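Local coordinates for protein signal recognition particle receptor FtsY (Sulfolobus acidocaldarius, PDB 5L3S) that is the receptor for the signal recognition particle, built from a helical-bundle domain and a P-loop nucleotide-binding domain of the SRP54 family, at residues V26-E29 / L30-Q33; S37-Y41 / E42-K46. All coordinates share one frame; numbering follows the deposited sequence.

Contact 1: residues V26-E29 / L30-Q33; sequences VIEE and LRFQ
Two successive turns of helix 20-36, part of the helical bundle domain of SRP54-type proteins, meet through Val26 with Leu30 on the buried flank and through the partly exposed pair Glu28 and Arg31. The backbone is regular alpha helix: Leu30 N donates to Val26 O at 3.0 Å, and Arg31 N, Phe32 N and Gln33 N repeat the pattern on the next three carbonyls. On the inner flank Val26 and Leu30 run alongside each other in the same direction, with Val26 CG2 4.1 Å from Leu30 CD1; both pack on Val70 of helix 66-85. Leu30 also leans over the backbone, its CG 3.3 Å from Val26 O. The i, i+3 pair Glu28-Arg31 forms a salt bridge with Glu28 OE2 3.4 Å from Arg31 NH2. The carboxylate lies at the NE-NH2 edge of the guanidinium, its carbon in the guanidinium plane, but the two planes are turned 34° apart. All three N-H contacts are long and weak: NH2 reaches OE2, while Arg31 NE is shared between both Glu28 oxygens, 3.4 Å from Glu28 OE1. Folding of both chains makes this possible, Glu28 bending at chi2 (-51°) and Arg31 at chi3 (-52°), which brings the charged ends alongside each other. Arg31 also packs on Thr44 and Leu48, and the buried Ile27 on Leu48 and Leu51, so these two form the side that faces helix 41-55. Gln33 extends from the helix and its NE2 is bonded to Ile294 O. The Phe32 ring meets an aromatic side chain of the other protein in the assembly. On the helix side, Glu28 O, already accepting from Phe32 N at 3.2 Å, lies 3.0 Å from Phe32 CD2, oblique to the ring.

Contact 2: residues S37-Y41 / E42-K46; sequences SDVSY and EVTEK
Hydrogen bonds from Thr44 and Glu45 back to Ser40 and Tyr41 fasten the first turn of helix 41-55. Ser40 O is gripped twice by one residue: Thr44 N lies 2.9 Å away, nearly in line with the C=O bond, and Thr44 OG1 donates at 3.1 Å from 48° above the carbonyl plane. With OG1 beside its own backbone N (chi1 -73°), the hydroxyl faces back down the helix. Glu45 N adds the next bond, to Tyr41 O at 2.9 Å. Ser40 holds the N-cap position, and two residues earlier Asp38, with positive phi, is the C-prime residue of the Schellman motif that ends helix 20-36, so a short linker joins two helices of the bundle. A water is hydrogen-bonded to Ser40 OG at 3.0 Å; its very short approach to Glu42 OE1 is doubtful. Among apolar contacts, Val39 and Val43 stand roughly perpendicular with their CG1 methyls 3.8 Å apart, and both touch Ser261 of helix 258-266. Val43 CG2 lies 3.5 Å from Ser40 OG, and both residues pack on Leu230. At the Tyr41 ring, Glu45 OE1 sits at the edge, 3.5 Å from Tyr41 CE2, the carboxylate turned 81° from the ring plane.

Overall arrangement
From the N terminus, contact 1 comes first, within helix 20-36, and contact 2 follows at the linker and the start of helix 41-55. They lie in series, neither enclosing nor crossing the other, and each joins neighbouring turns instead of closing a long loop. Because the chain reverses between them, the two helices pack together: Arg31 CG of contact 1 rests 3.8 Å from Thr44 CG2 of contact 2. Gln33 O also bonds Ser37 OG near the helix end. Contact 1 packs within the bundle on helix 66-85 and on the C-terminal helix 287-295, whereas contact 2 joins the bundle to helices 228-239 and 258-266 of the P-loop domain.

Contact 1: residues V26-E29 / L30-Q33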
ATOM      1  N   VAL B  26       4.101 -30.539  -6.084  1.00 45.11           N
ATOM      2  CA  VAL B  26       5.005 -29.543  -5.526  1.00 44.34           C
ATOM      3  C   VAL B  26       4.877 -28.193  -6.240  1.00 38.16           C
ATOM      4  O   VAL B  26       5.033 -27.135  -5.617  1.00 36.53           O
ATOM      5  CB  VAL B  26       6.475 -30.042  -5.499  1.00 46.17           C
ATOM      6  CG1 VAL B  26       7.003 -30.261  -6.907  1.00 45.94           C
ATOM      7  CG2 VAL B  26       7.351 -29.061  -4.732  1.00 40.68           C
ATOM      8  N   ILE B  27       4.578 -28.219  -7.536  1.00 40.01           N
ATOM      9  CA  ILE B  27       4.404 -26.974  -8.284  1.00 38.03           C
ATOM     10  C   ILE B  27       3.202 -26.192  -7.738  1.00 41.63           C
ATOM     11  O   ILE B  27       3.236 -24.961  -7.637  1.00 40.84           O
ATOM     12  CB  ILE B  27       4.255 -27.229  -9.810  1.00 44.90           C
ATOM     13  CG1 ILE B  27       5.575 -27.708 -10.411  1.00 44.56           C
ATOM     14  CG2 ILE B  27       3.853 -25.964 -10.540  1.00 40.89           C
ATOM     15  CD1 ILE B  27       6.667 -26.683 -10.383  1.00 44.75           C
ATOM     16  N   GLU B  28       2.146 -26.907  -7.364  1.00 39.39           N
ATOM     17  CA  GLU B  28       0.988 -26.244  -6.781  1.00 37.49           C
ATOM     18  C   GLU B  28       1.263 -25.649  -5.400  1.00 40.22           C
ATOM     19  O   GLU B  28       0.829 -24.530  -5.118  1.00 37.19           O
ATOM     20  CB  GLU B  28      -0.241 -27.154  -6.758  1.00 45.28           C
ATOM     21  CG  GLU B  28      -0.802 -27.438  -8.149  1.00 59.90           C
ATOM     22  CD  GLU B  28      -1.027 -26.168  -8.959  1.00 66.10           C
ATOM     23  OE1 GLU B  28      -1.893 -25.351  -8.573  1.00 69.19           O
ATOM     24  OE2 GLU B  28      -0.336 -25.984  -9.984  1.00 64.77           O
ATOM     25  N   GLU B  29       1.967 -26.378  -4.540  1.00 36.39           N
ATOM     26  CA  GLU B  29       2.341 -25.808  -3.242  1.00 42.47           C
ATOM     27  C   GLU B  29       3.196 -24.553  -3.432  1.00 42.85           C
ATOM     28  O   GLU B  29       3.012 -23.555  -2.735  1.00 36.49           O
ATOM     29  CB  GLU B  29       3.089 -26.822  -2.377  1.00 48.00           C
ATOM     30  CG  GLU B  29       2.204 -27.904  -1.780  1.00 66.35           C
ATOM     31  CD  GLU B  29       2.989 -28.963  -1.020  1.00 80.90           C
ATOM     32  OE1 GLU B  29       4.238 -28.954  -1.091  1.00 83.66           O
ATOM     33  OE2 GLU B  29       2.353 -29.808  -0.352  1.00 88.69           O
ATOM     34  N   LEU B  30       4.124 -24.603  -4.383  1.00 33.32           N
ATOM     35  CA  LEU B  30       4.974 -23.447  -4.660  1.00 36.02           C
ATOM     36  C   LEU B  30       4.177 -22.263  -5.210  1.00 35.49           C
ATOM     37  O   LEU B  30       4.499 -21.109  -4.924  1.00 29.38           O
ATOM     38  CB  LEU B  30       6.109 -23.818  -5.615  1.00 33.30           C
ATOM     39  CG  LEU B  30       7.168 -24.736  -4.995  1.00 37.66           C
ATOM     40  CD1 LEU B  30       8.171 -25.226  -6.040  1.00 36.39           C
ATOM     41  CD2 LEU B  30       7.877 -24.028  -3.845  1.00 37.88           C
ATOM     42  N   ARG B  31       3.148 -22.555  -6.000  1.00 30.94           N
ATOM     43  CA  ARG B  31       2.326 -21.506  -6.574  1.00 34.55           C
ATOM     44  C   ARG B  31       1.617 -20.728  -5.484  1.00 32.86           C
ATOM     45  O   ARG B  31       1.574 -19.504  -5.518  1.00 31.73           O
ATOM     46  CB  ARG B  31       1.284 -22.068  -7.540  1.00 38.09           C
ATOM     47  CG  ARG B  31       0.376 -20.976  -8.113  1.00 38.53           C
ATOM     48  CD  ARG B  31      -0.826 -21.564  -8.845  1.00 47.94           C
ATOM     49  NE  ARG B  31      -0.425 -22.562  -9.834  1.00 47.91           N
ATOM     50  CZ  ARG B  31       0.154 -22.279 -10.997  1.00 58.96           C
ATOM     51  NH1 ARG B  31       0.417 -21.012 -11.329  1.00 52.23           N
ATOM     52  NH2 ARG B  31       0.484 -23.267 -11.826  1.00 61.18           N
ATOM     53  N   PHE B  32       1.072 -21.439  -4.509  1.00 35.60           N
ATOM     54  CA  PHE B  32       0.357 -20.764  -3.434  1.00 34.48           C
ATOM     55  C   PHE B  32       1.287 -20.027  -2.466  1.00 39.67           C
ATOM     56  O   PHE B  32       0.906 -19.012  -1.885  1.00 33.35           O
ATOM     57  CB  PHE B  32      -0.606 -21.725  -2.749  1.00 32.60           C
ATOM     58  CG  PHE B  32      -1.711 -22.174  -3.652  1.00 40.71           C
ATOM     59  CD1 PHE B  32      -2.621 -21.253  -4.151  1.00 47.15           C
ATOM     60  CD2 PHE B  32      -1.816 -23.498  -4.050  1.00 45.61           C
ATOM     61  CE1 PHE B  32      -3.631 -21.649  -5.006  1.00 48.28           C
ATOM     62  CE2 PHE B  32      -2.817 -23.893  -4.902  1.00 48.76           C
ATOM     63  CZ  PHE B  32      -3.724 -22.969  -5.382  1.00 50.31           C
ATOM     64  N   GLN B  33       2.513 -20.517  -2.329  1.00 36.21           N
ATOM     65  CA  GLN B  33       3.519 -19.833  -1.530  1.00 35.35           C
ATOM     66  C   GLN B  33       3.914 -18.500  -2.169  1.00 31.88           C
ATOM     67  O   GLN B  33       3.971 -17.473  -1.493  1.00 31.37           O
ATOM     68  CB  GLN B  33       4.755 -20.730  -1.332  1.00 35.44           C
ATOM     69  CG  GLN B  33       5.811 -20.117  -0.418  1.00 44.13           C
ATOM     70  CD  GLN B  33       6.812 -21.141   0.105  1.00 60.85           C
ATOM     71  OE1 GLN B  33       6.743 -22.327  -0.231  1.00 63.43           O
ATOM     72  NE2 GLN B  33       7.747 -20.683   0.933  1.00 63.52           N
TER

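Contact 2: residues S37-Y41 / E42-K46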
ATOM      1  N   SER B  37       3.015 -14.549  -1.153  1.00 28.17           N
ATOM      2  CA  SER B  37       4.137 -13.642  -0.960  1.00 23.58           C
ATOM      3  C   SER B  37       4.003 -12.386  -1.822  1.00 25.47           C
ATOM      4  O   SER B  37       4.953 -11.612  -1.956  1.00 26.75           O
ATOM      5  CB  SER B  37       5.445 -14.364  -1.317  1.00 26.34           C
ATOM      6  OG  SER B  37       5.713 -15.402  -0.388  1.00 30.88           O
ATOM      7  N   ASP B  38       2.824 -12.201  -2.409  1.00 25.95           N
ATOM      8  CA  ASP B  38       2.558 -11.093  -3.312  1.00 23.81           C
ATOM      9  C   ASP B  38       3.432 -11.077  -4.575  1.00 27.67           C
ATOM     10  O   ASP B  38       3.721 -10.019  -5.137  1.00 27.39           O
ATOM     11  CB  ASP B  38       2.619  -9.755  -2.548  1.00 27.59           C
ATOM     12  CG  ASP B  38       1.487  -9.629  -1.532  1.00 28.18           C
ATOM     13  OD1 ASP B  38       0.317  -9.734  -1.953  1.00 26.35           O
ATOM     14  OD2 ASP B  38       1.762  -9.489  -0.315  1.00 29.32           O
ATOM     15  N   VAL B  39       3.836 -12.250  -5.050  1.00 28.49           N
ATOM     16  CA  VAL B  39       4.279 -12.325  -6.432  1.00 23.73           C
ATOM     17  C   VAL B  39       2.999 -12.424  -7.246  1.00 30.05           C
ATOM     18  O   VAL B  39       2.186 -13.313  -7.005  1.00 31.40           O
ATOM     19  CB  VAL B  39       5.162 -13.560  -6.694  1.00 25.90           C
ATOM     20  CG1 VAL B  39       5.637 -13.554  -8.127  1.00 23.80           C
ATOM     21  CG2 VAL B  39       6.318 -13.580  -5.727  1.00 23.16           C
ATOM     22  N   SER B  40       2.804 -11.515  -8.195  1.00 28.04           N
ATOM     23  CA  SER B  40       1.536 -11.467  -8.921  1.00 34.29           C
ATOM     24  C   SER B  40       1.256 -12.772  -9.656  1.00 31.39           C
ATOM     25  O   SER B  40       2.178 -13.540  -9.936  1.00 27.84           O
ATOM     26  CB  SER B  40       1.514 -10.298  -9.904  1.00 41.20           C
ATOM     27  OG  SER B  40       2.179 -10.644 -11.105  1.00 43.86           O
ATOM     28  N   TYR B  41      -0.019 -13.012  -9.961  1.00 30.17           N
ATOM     29  CA  TYR B  41      -0.465 -14.272 -10.545  1.00 31.80           C
ATOM     30  C   TYR B  41       0.269 -14.580 -11.846  1.00 38.86           C
ATOM     31  O   TYR B  41       0.745 -15.706 -12.065  1.00 30.64           O
ATOM     32  CB  TYR B  41      -1.976 -14.236 -10.811  1.00 33.65           C
ATOM     33  CG  TYR B  41      -2.571 -15.586 -11.149  1.00 33.04           C
ATOM     34  CD1 TYR B  41      -3.261 -16.321 -10.193  1.00 42.93           C
ATOM     35  CD2 TYR B  41      -2.436 -16.132 -12.427  1.00 36.07           C
ATOM     36  CE1 TYR B  41      -3.807 -17.568 -10.503  1.00 48.82           C
ATOM     37  CE2 TYR B  41      -2.971 -17.367 -12.741  1.00 40.34           C
ATOM     38  CZ  TYR B  41      -3.654 -18.081 -11.778  1.00 47.81           C
ATOM     39  OH  TYR B  41      -4.183 -19.308 -12.101  1.00 54.08           O
ATOM     40  N   GLU B  42       0.344 -13.571 -12.707  1.00 32.92           N
ATOM     41  CA  GLU B  42       0.918 -13.727 -14.039  1.00 39.06           C
ATOM     42  C   GLU B  42       2.425 -14.050 -13.996  1.00 32.91           C
ATOM     43  O   GLU B  42       2.918 -14.853 -14.782  1.00 35.19           O
ATOM     44  CB  GLU B  42       0.643 -12.466 -14.869  1.00 56.22           C
ATOM     45  CG  GLU B  42      -0.856 -12.161 -15.098  1.00 66.18           C
ATOM     46  CD  GLU B  42      -1.580 -11.550 -13.880  1.00 70.29           C
ATOM     47  OE1 GLU B  42      -0.922 -10.972 -12.986  1.00 57.48           O
ATOM     48  OE2 GLU B  42      -2.827 -11.654 -13.822  1.00 76.17           O
ATOM     49  N   VAL B  43       3.146 -13.421 -13.074  1.00 29.89           N
ATOM     50  CA  VAL B  43       4.576 -13.669 -12.922  1.00 31.82           C
ATOM     51  C   VAL B  43       4.825 -15.034 -12.273  1.00 32.43           C
ATOM     52  O   VAL B  43       5.717 -15.777 -12.684  1.00 27.61           O
ATOM     53  CB  VAL B  43       5.244 -12.546 -12.102  1.00 28.30           C
ATOM     54  CG1 VAL B  43       6.692 -12.898 -11.749  1.00 25.88           C
ATOM     55  CG2 VAL B  43       5.173 -11.247 -12.881  1.00 30.29           C
ATOM     56  N   THR B  44       4.026 -15.355 -11.263  1.00 32.28           N
ATOM     57  CA  THR B  44       4.070 -16.674 -10.624  1.00 31.30           C
ATOM     58  C   THR B  44       3.896 -17.795 -11.639  1.00 30.59           C
ATOM     59  O   THR B  44       4.657 -18.767 -11.646  1.00 31.28           O
ATOM     60  CB  THR B  44       3.008 -16.769  -9.521  1.00 34.09           C
ATOM     61  OG1 THR B  44       3.430 -15.974  -8.408  1.00 30.52           O
ATOM     62  CG2 THR B  44       2.814 -18.206  -9.053  1.00 33.84           C
ATOM     63  N   GLU B  45       2.902 -17.660 -12.510  1.00 33.85           N
ATOM     64  CA  GLU B  45       2.683 -18.666 -13.545  1.00 34.90           C
ATOM     65  C   GLU B  45       3.890 -18.837 -14.486  1.00 36.89           C
ATOM     66  O   GLU B  45       4.301 -19.964 -14.785  1.00 35.88           O
ATOM     67  CB  GLU B  45       1.426 -18.353 -14.347  1.00 38.17           C
ATOM     68  CG  GLU B  45       1.092 -19.427 -15.371  1.00 59.97           C
ATOM     69  CD  GLU B  45      -0.308 -19.286 -15.933  1.00 77.86           C
ATOM     70  OE1 GLU B  45      -1.019 -18.331 -15.541  1.00 78.67           O
ATOM     71  OE2 GLU B  45      -0.695 -20.137 -16.768  1.00 84.67           O
ATOM     72  N   LYS B  46       4.462 -17.727 -14.947  1.00 32.42           N
ATOM     73  CA  LYS B  46       5.594 -17.807 -15.879  1.00 31.29           C
ATOM     74  C   LYS B  46       6.804 -18.443 -15.209  1.00 31.20           C
ATOM     75  O   LYS B  46       7.482 -19.275 -15.796  1.00 32.62           O
ATOM     76  CB  LYS B  46       5.964 -16.425 -16.417  1.00 44.86           C
ATOM     77  CG  LYS B  46       4.967 -15.836 -17.398  1.00 48.36           C
ATOM     78  CD  LYS B  46       5.297 -14.376 -17.678  1.00 53.61           C
ATOM     79  CE  LYS B  46       4.414 -13.785 -18.765  1.00 56.46           C
ATOM     80  NZ  LYS B  46       4.553 -12.295 -18.819  1.00 56.32           N
TER
HETATM   81  O   HOH W   1       0.530  -9.032 -12.946  1.00 47.23           O